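One contact in two related proteins. Structure 1 is beta-N-acetylhexosaminidase from Streptomyces plicatus, which hydrolyses terminal non-reducing N-acetylhexosamine residues from beta-linked N-acetylhexosaminides: PDB 5FD0 (chain A, 2.00 Å), residues D165-F170 and H192-D197. Structure 2 is beta-hexosaminidase Amuc_2018 from Akkermansia muciniphila: PDB 6JE8 (chain B, 1.80 Å), residues D98-F103 and H125-D130. Structure 2 is superposed on structure 1 by the backbone atoms of these residues (RMSD 0.47 Å); each is numbered along its deposited sequence.

Structure 1 (5FD0); sequences DVSRHF and HLHLSD. With NAG (2-acetamido-2-deoxy-beta-D-glucopyranose), chain C.
One face of the Arg168 guanidinium carries the Asp197 carboxylate, with OD2 3.2 Å above the plane and the planes 37° apart; Arg168 NH2 and Asp197 OD1 form a salt bridge at 3.1 Å. At the guanidinium edge, in plane, lie Asp165 OD2, 3.0 Å from Arg168 NH1 in a salt bridge, and NAG O3, which accepts from Arg168 NH2 at 2.9 Å; Arg168 NH1 also donates to NAG O4 at 2.7 Å. The His194 ring presents its edge to Asp197: NE2 donates to OD2 over 2.7 Å, on the anti lone pair. Asp165 OD1 accepts from Arg168 N, an Asx motif. With OG anti to its carbonyl carbon (chi1 -64°), Ser167 reaches His194 O at 3.0 Å from above the carbonyl plane. Val166 CG2 lies alongside Leu195 CD2, 4.1 Å away. The segments take in the C-terminal ends of neighbouring parallel TIM-barrel strands 159-165 and 190-194 and the loops that follow. Arg168 NE is hydrogen-bonded to Gln199; the sugar also binds Asp319 and Glu320, consistent with a substrate-binding arginine.

Structure 2 (6JE8); sequences DPARHF and HLHLTD.
Over one face of the Arg101 guanidinium lies the Asp130 carboxylate, its OD2 3.1 Å above the plane and the planes 24° apart; Arg101 NH2 and Asp130 OD2 form a salt bridge at 3.1 Å, a meeting of charges only, since the oxygen stands well out of the guanidinium plane. Asp98 occupies the edge, near the plane, with OD2 2.9 Å from Arg101 NH1 in a salt bridge. The His127 ring turns its edge to Asp130, and NE2 donates to the anti lone pair of OD2 at 2.7 Å in a nearly straight bond (176°). Asp98 OD1 accepts from Arg101 N at 3.1 Å, an Asx motif. His127 O accepts a hydrogen bond from Ala100 N; the CB methyl of Ala100 lies 3.4 Å from the same oxygen. Pro99 packs through CG, 4.3 Å from Leu128 CD2. Arg101 NE is hydrogen-bonded to Gln132. Arg101 binds substrate; Asp130 belongs to the charge relay system and is hydrogen-bonded through OD2 to His193, which places a substrate-binding residue beside a charge-relay residue.

Structure 1 against structure 2
Arg168(A), His194(A) and Leu195(A) keep their places within the error in Arg101(B), His127(B) and Leu128(B). Each arginine is bound to the aspartate three residues before it, with Arg168(A) NH1 - Asp165(A) OD2 at 3.0 Å and Arg101(B) NH1 - Asp98(B) OD2 at 2.9 Å. The CA atoms that can be compared coincide, but the carbonyl O atoms of Asp165(A) and Asp98(B) stand 1.3 Å apart after superposition, consistent with a turned peptide ahead of the exchanged Val166(A) / Pro99(B). There CG2 of Val166(A) and CG of Pro99(B) lie 0.8 Å apart, whereas CG1 of Val166(A) has no counterpart and CD of Pro99(B), which closes the ring, has none in the valine; both side chains still touch Leu195(A) or Leu128(B). At Ser167(A) / Ala100(B) the CB atoms coincide, but OG is absent from the alanine, and with it the bond from Ser167(A) OG to His194(A) O (3.0 Å), which Ala100(B) has no polar side-chain atom to make. At Ser196(A) / Thr129(B), OG and OG1 lie 0.2 Å apart, and CG2 of Thr129(B) is additional. NAG touches Arg168(A), whereas in structure 2 glycerol occupies this place, wholly or in part, so neither is empty.

Structure 1 (5FD0)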
loop_
_atom_site.group_PDB
_atom_site.type_symbol
_atom_site.label_atom_id
_atom_site.label_comp_id
_atom_site.label_asym_id
_atom_site.label_seq_id
_atom_site.Cartn_x
_atom_site.Cartn_y
_atom_site.Cartn_z
ATOM N N ASP A 165 -9.654 -1.477 0.655
ATOM C CA ASP A 165 -10.899 -2.224 0.539
ATOM C C ASP A 165 -11.850 -1.401 -0.327
ATOM O O ASP A 165 -12.321 -0.341 0.100
ATOM C CB ASP A 165 -11.452 -2.489 1.936
ATOM C CG ASP A 165 -12.850 -3.109 1.951
ATOM O OD1 ASP A 165 -13.441 -3.454 0.890
ATOM O OD2 ASP A 165 -13.347 -3.272 3.093
ATOM N N VAL A 166 -12.115 -1.861 -1.549
ATOM C CA VAL A 166 -13.108 -1.212 -2.406
ATOM C C VAL A 166 -14.394 -2.030 -2.488
ATOM O O VAL A 166 -15.285 -1.710 -3.286
ATOM C CB VAL A 166 -12.545 -0.915 -3.805
ATOM C CG1 VAL A 166 -11.354 0.027 -3.722
ATOM C CG2 VAL A 166 -12.203 -2.198 -4.544
ATOM N N SER A 167 -14.517 -3.069 -1.658
ATOM C CA SER A 167 -15.717 -3.895 -1.593
ATOM C C SER A 167 -16.742 -3.325 -0.621
ATOM O O SER A 167 -17.937 -3.288 -0.934
ATOM C CB SER A 167 -15.353 -5.317 -1.170
ATOM O OG SER A 167 -14.528 -5.960 -2.136
ATOM N N ARG A 168 -16.304 -2.868 0.551
ATOM C CA ARG A 168 -17.271 -2.438 1.554
ATOM C C ARG A 168 -17.899 -1.108 1.160
ATOM O O ARG A 168 -19.121 -0.967 1.173
ATOM C CB ARG A 168 -16.611 -2.375 2.925
ATOM C CG ARG A 168 -16.636 -3.709 3.640
ATOM C CD ARG A 168 -16.140 -4.888 2.795
ATOM N NE ARG A 168 -16.204 -6.115 3.593
ATOM C CZ ARG A 168 -15.258 -6.512 4.449
ATOM N NH1 ARG A 168 -14.142 -5.799 4.583
ATOM N NH2 ARG A 168 -15.424 -7.630 5.173
ATOM N N HIS A 169 -17.083 -0.125 0.790
ATOM C CA HIS A 169 -17.541 0.984 -0.033
ATOM C C HIS A 169 -16.660 1.051 -1.264
ATOM O O HIS A 169 -15.439 0.923 -1.170
ATOM C CB HIS A 169 -17.495 2.329 0.672
ATOM C CG HIS A 169 -18.506 2.457 1.766
ATOM N ND1 HIS A 169 -18.248 2.068 3.055
ATOM C CD2 HIS A 169 -19.787 2.893 1.758
ATOM C CE1 HIS A 169 -19.314 2.284 3.808
ATOM N NE2 HIS A 169 -20.267 2.778 3.042
ATOM N N PHE A 170 -17.305 1.236 -2.408
ATOM C CA PHE A 170 -16.598 1.312 -3.674
ATOM C C PHE A 170 -15.918 2.668 -3.807
ATOM O O PHE A 170 -16.472 3.704 -3.422
ATOM C CB PHE A 170 -17.564 1.121 -4.837
ATOM C CG PHE A 170 -16.909 1.183 -6.183
ATOM C CD1 PHE A 170 -16.000 0.214 -6.567
ATOM C CD2 PHE A 170 -17.216 2.202 -7.068
ATOM C CE1 PHE A 170 -15.413 0.262 -7.817
ATOM C CE2 PHE A 170 -16.642 2.244 -8.317
ATOM C CZ PHE A 170 -15.755 1.283 -8.688
ATOM N N HIS A 192 -2.351 -3.610 -2.650
ATOM C CA HIS A 192 -3.251 -4.734 -2.504
ATOM C C HIS A 192 -4.670 -4.186 -2.603
ATOM O O HIS A 192 -5.039 -3.274 -1.852
ATOM C CB HIS A 192 -2.940 -5.406 -1.160
ATOM C CG HIS A 192 -3.891 -6.482 -0.737
ATOM N ND1 HIS A 192 -3.915 -6.939 0.558
ATOM C CD2 HIS A 192 -4.861 -7.165 -1.391
ATOM C CE1 HIS A 192 -4.850 -7.860 0.688
ATOM N NE2 HIS A 192 -5.448 -8.009 -0.479
ATOM N N LEU A 193 -5.435 -4.677 -3.578
ATOM C CA LEU A 193 -6.820 -4.261 -3.775
ATOM C C LEU A 193 -7.744 -5.403 -3.380
ATOM O O LEU A 193 -7.653 -6.507 -3.927
ATOM C CB LEU A 193 -7.080 -3.870 -5.222
ATOM C CG LEU A 193 -6.346 -2.645 -5.738
ATOM C CD1 LEU A 193 -6.691 -2.443 -7.205
ATOM C CD2 LEU A 193 -6.742 -1.419 -4.913
ATOM N N HIS A 194 -8.626 -5.130 -2.434
ATOM C CA HIS A 194 -9.582 -6.108 -1.942
ATOM C C HIS A 194 -10.839 -5.927 -2.791
ATOM O O HIS A 194 -11.710 -5.111 -2.483
ATOM C CB HIS A 194 -9.809 -5.875 -0.456
ATOM C CG HIS A 194 -10.631 -6.930 0.204
ATOM N ND1 HIS A 194 -10.084 -8.096 0.687
ATOM C CD2 HIS A 194 -11.951 -6.984 0.477
ATOM C CE1 HIS A 194 -11.040 -8.837 1.216
ATOM N NE2 HIS A 194 -12.182 -8.186 1.106
ATOM N N LEU A 195 -10.900 -6.679 -3.899
ATOM C CA LEU A 195 -11.852 -6.485 -4.992
ATOM C C LEU A 195 -13.189 -7.186 -4.800
ATOM O O LEU A 195 -14.123 -6.934 -5.579
ATOM C CB LEU A 195 -11.238 -6.977 -6.311
ATOM C CG LEU A 195 -10.038 -6.189 -6.830
ATOM C CD1 LEU A 195 -9.439 -6.918 -7.987
ATOM C CD2 LEU A 195 -10.489 -4.812 -7.241
ATOM N N SER A 196 -13.328 -8.039 -3.796
ATOM C CA SER A 196 -14.597 -8.720 -3.583
ATOM C C SER A 196 -14.765 -9.050 -2.111
ATOM O O SER A 196 -13.796 -9.334 -1.399
ATOM C CB SER A 196 -14.724 -9.998 -4.428
ATOM O OG SER A 196 -13.815 -10.995 -4.024
ATOM N N ASP A 197 -16.008 -8.972 -1.665
ATOM C CA ASP A 197 -16.361 -9.353 -0.311
ATOM C C ASP A 197 -17.866 -9.612 -0.286
ATOM O O ASP A 197 -18.486 -9.854 -1.330
ATOM C CB ASP A 197 -15.916 -8.274 0.687
ATOM C CG ASP A 197 -15.595 -8.863 2.053
ATOM O OD1 ASP A 197 -16.552 -9.230 2.768
ATOM O OD2 ASP A 197 -14.405 -8.998 2.401
HETATM C C1 NAG C . -11.408 -8.463 9.862
HETATM C C2 NAG C . -11.819 -8.921 8.450
HETATM C C3 NAG C . -12.093 -7.820 7.463
HETATM C C4 NAG C . -12.806 -6.659 8.062
HETATM C C5 NAG C . -11.875 -6.187 9.163
HETATM C C6 NAG C . -12.234 -4.878 9.790
HETATM C C7 NAG C . -9.507 -9.455 7.783
HETATM C C8 NAG C . -8.562 -10.442 7.142
HETATM N N2 NAG C . -10.804 -9.806 7.877
HETATM O O1 NAG C . -11.959 -9.332 10.767
HETATM O O3 NAG C . -12.927 -8.340 6.394
HETATM O O4 NAG C . -13.010 -5.658 7.069
HETATM O O5 NAG C . -11.905 -7.180 10.221
HETATM O O6 NAG C . -11.214 -4.464 10.668
HETATM O O7 NAG C . -9.094 -8.414 8.186
#

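Structure 2 (6JE8)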
loop_
_atom_site.group_PDB
_atom_site.type_symbol
_atom_site.label_atom_id
_atom_site.label_comp_id
_atom_site.label_asym_id
_atom_site.label_seq_id
_atom_site.Cartn_x
_atom_site.Cartn_y
_atom_site.Cartn_z
ATOM N N ASP B 98 -9.996 -1.226 0.261
ATOM C CA ASP B 98 -11.114 -2.169 0.356
ATOM C C ASP B 98 -12.317 -1.613 -0.406
ATOM O O ASP B 98 -13.317 -1.204 0.190
ATOM C CB ASP B 98 -11.421 -2.426 1.836
ATOM C CG ASP B 98 -12.564 -3.404 2.066
ATOM O OD1 ASP B 98 -13.073 -4.016 1.101
ATOM O OD2 ASP B 98 -12.942 -3.559 3.251
ATOM N N PRO B 99 -12.246 -1.579 -1.742
ATOM C CA PRO B 99 -13.407 -1.121 -2.520
ATOM C C PRO B 99 -14.583 -2.082 -2.496
ATOM O O PRO B 99 -15.708 -1.648 -2.781
ATOM C CB PRO B 99 -12.838 -0.950 -3.940
ATOM C CG PRO B 99 -11.695 -1.901 -3.990
ATOM C CD PRO B 99 -11.101 -1.927 -2.604
ATOM N N ALA B 100 -14.381 -3.362 -2.158
ATOM C CA ALA B 100 -15.530 -4.245 -1.961
ATOM C C ALA B 100 -16.481 -3.695 -0.895
ATOM O O ALA B 100 -17.707 -3.736 -1.061
ATOM C CB ALA B 100 -15.062 -5.650 -1.579
ATOM N N ARG B 101 -15.940 -3.189 0.212
ATOM C CA ARG B 101 -16.808 -2.686 1.275
ATOM C C ARG B 101 -17.348 -1.299 0.950
ATOM O O ARG B 101 -18.537 -1.032 1.160
ATOM C CB ARG B 101 -16.064 -2.680 2.616
ATOM C CG ARG B 101 -16.251 -3.968 3.449
ATOM C CD ARG B 101 -15.815 -5.220 2.702
ATOM N NE ARG B 101 -15.869 -6.392 3.579
ATOM C CZ ARG B 101 -14.855 -6.795 4.338
ATOM N NH1 ARG B 101 -13.709 -6.113 4.329
ATOM N NH2 ARG B 101 -14.980 -7.877 5.109
ATOM N N HIS B 102 -16.508 -0.403 0.433
ATOM C CA HIS B 102 -16.985 0.881 -0.070
ATOM C C HIS B 102 -16.203 1.222 -1.326
ATOM O O HIS B 102 -14.978 1.351 -1.280
ATOM C CB HIS B 102 -16.854 1.992 0.986
ATOM C CG HIS B 102 -18.020 2.054 1.929
ATOM N ND1 HIS B 102 -17.969 1.580 3.223
ATOM C CD2 HIS B 102 -19.281 2.511 1.745
ATOM C CE1 HIS B 102 -19.146 1.751 3.796
ATOM N NE2 HIS B 102 -19.958 2.320 2.920
ATOM N N PHE B 103 -16.915 1.360 -2.437
ATOM C CA PHE B 103 -16.287 1.593 -3.730
ATOM C C PHE B 103 -15.449 2.862 -3.696
ATOM O O PHE B 103 -15.856 3.880 -3.132
ATOM C CB PHE B 103 -17.364 1.712 -4.808
ATOM C CG PHE B 103 -16.825 1.822 -6.211
ATOM C CD1 PHE B 103 -16.236 0.725 -6.828
ATOM C CD2 PHE B 103 -16.920 3.010 -6.916
ATOM C CE1 PHE B 103 -15.745 0.815 -8.120
ATOM C CE2 PHE B 103 -16.433 3.112 -8.210
ATOM C CZ PHE B 103 -15.847 2.011 -8.818
ATOM N N HIS B 125 -2.612 -3.051 -2.612
ATOM C CA HIS B 125 -3.387 -4.281 -2.561
ATOM C C HIS B 125 -4.864 -3.890 -2.615
ATOM O O HIS B 125 -5.284 -2.983 -1.905
ATOM C CB HIS B 125 -2.973 -5.026 -1.278
ATOM C CG HIS B 125 -3.853 -6.165 -0.850
ATOM N ND1 HIS B 125 -3.722 -6.730 0.401
ATOM C CD2 HIS B 125 -4.866 -6.830 -1.457
ATOM C CE1 HIS B 125 -4.619 -7.690 0.551
ATOM N NE2 HIS B 125 -5.331 -7.767 -0.557
ATOM N N LEU B 126 -5.631 -4.518 -3.512
ATOM C CA LEU B 126 -7.039 -4.169 -3.728
ATOM C C LEU B 126 -7.904 -5.329 -3.272
ATOM O O LEU B 126 -7.883 -6.402 -3.892
ATOM C CB LEU B 126 -7.329 -3.875 -5.194
ATOM C CG LEU B 126 -6.473 -2.865 -5.933
ATOM C CD1 LEU B 126 -6.900 -2.825 -7.419
ATOM C CD2 LEU B 126 -6.626 -1.505 -5.251
ATOM N N HIS B 127 -8.690 -5.104 -2.221
ATOM C CA HIS B 127 -9.656 -6.083 -1.729
ATOM C C HIS B 127 -10.907 -5.900 -2.577
ATOM O O HIS B 127 -11.772 -5.083 -2.276
ATOM C CB HIS B 127 -9.934 -5.853 -0.244
ATOM C CG HIS B 127 -10.688 -6.966 0.416
ATOM N ND1 HIS B 127 -10.086 -8.145 0.806
ATOM C CD2 HIS B 127 -11.990 -7.067 0.783
ATOM C CE1 HIS B 127 -10.989 -8.933 1.370
ATOM N NE2 HIS B 127 -12.153 -8.303 1.369
ATOM N N LEU B 128 -11.000 -6.674 -3.656
ATOM C CA LEU B 128 -11.962 -6.422 -4.723
ATOM C C LEU B 128 -13.333 -7.049 -4.500
ATOM O O LEU B 128 -14.304 -6.611 -5.128
ATOM C CB LEU B 128 -11.408 -6.950 -6.051
ATOM C CG LEU B 128 -10.283 -6.090 -6.625
ATOM C CD1 LEU B 128 -9.567 -6.829 -7.755
ATOM C CD2 LEU B 128 -10.880 -4.770 -7.122
ATOM N N THR B 129 -13.432 -8.095 -3.688
ATOM C CA THR B 129 -14.677 -8.834 -3.539
ATOM C C THR B 129 -14.895 -9.188 -2.075
ATOM O O THR B 129 -13.942 -9.449 -1.338
ATOM C CB THR B 129 -14.674 -10.129 -4.373
ATOM O OG1 THR B 129 -13.691 -11.032 -3.851
ATOM C CG2 THR B 129 -14.355 -9.835 -5.843
ATOM N N ASP B 130 -16.155 -9.207 -1.656
ATOM C CA ASP B 130 -16.497 -9.625 -0.293
ATOM C C ASP B 130 -18.009 -9.766 -0.211
ATOM O O ASP B 130 -18.708 -9.755 -1.230
ATOM C CB ASP B 130 -15.982 -8.642 0.766
ATOM C CG ASP B 130 -15.595 -9.347 2.072
ATOM O OD1 ASP B 130 -16.487 -9.926 2.743
ATOM O OD2 ASP B 130 -14.386 -9.354 2.410
HETATM O O HOH W 1 -16.551 -10.311 5.246
#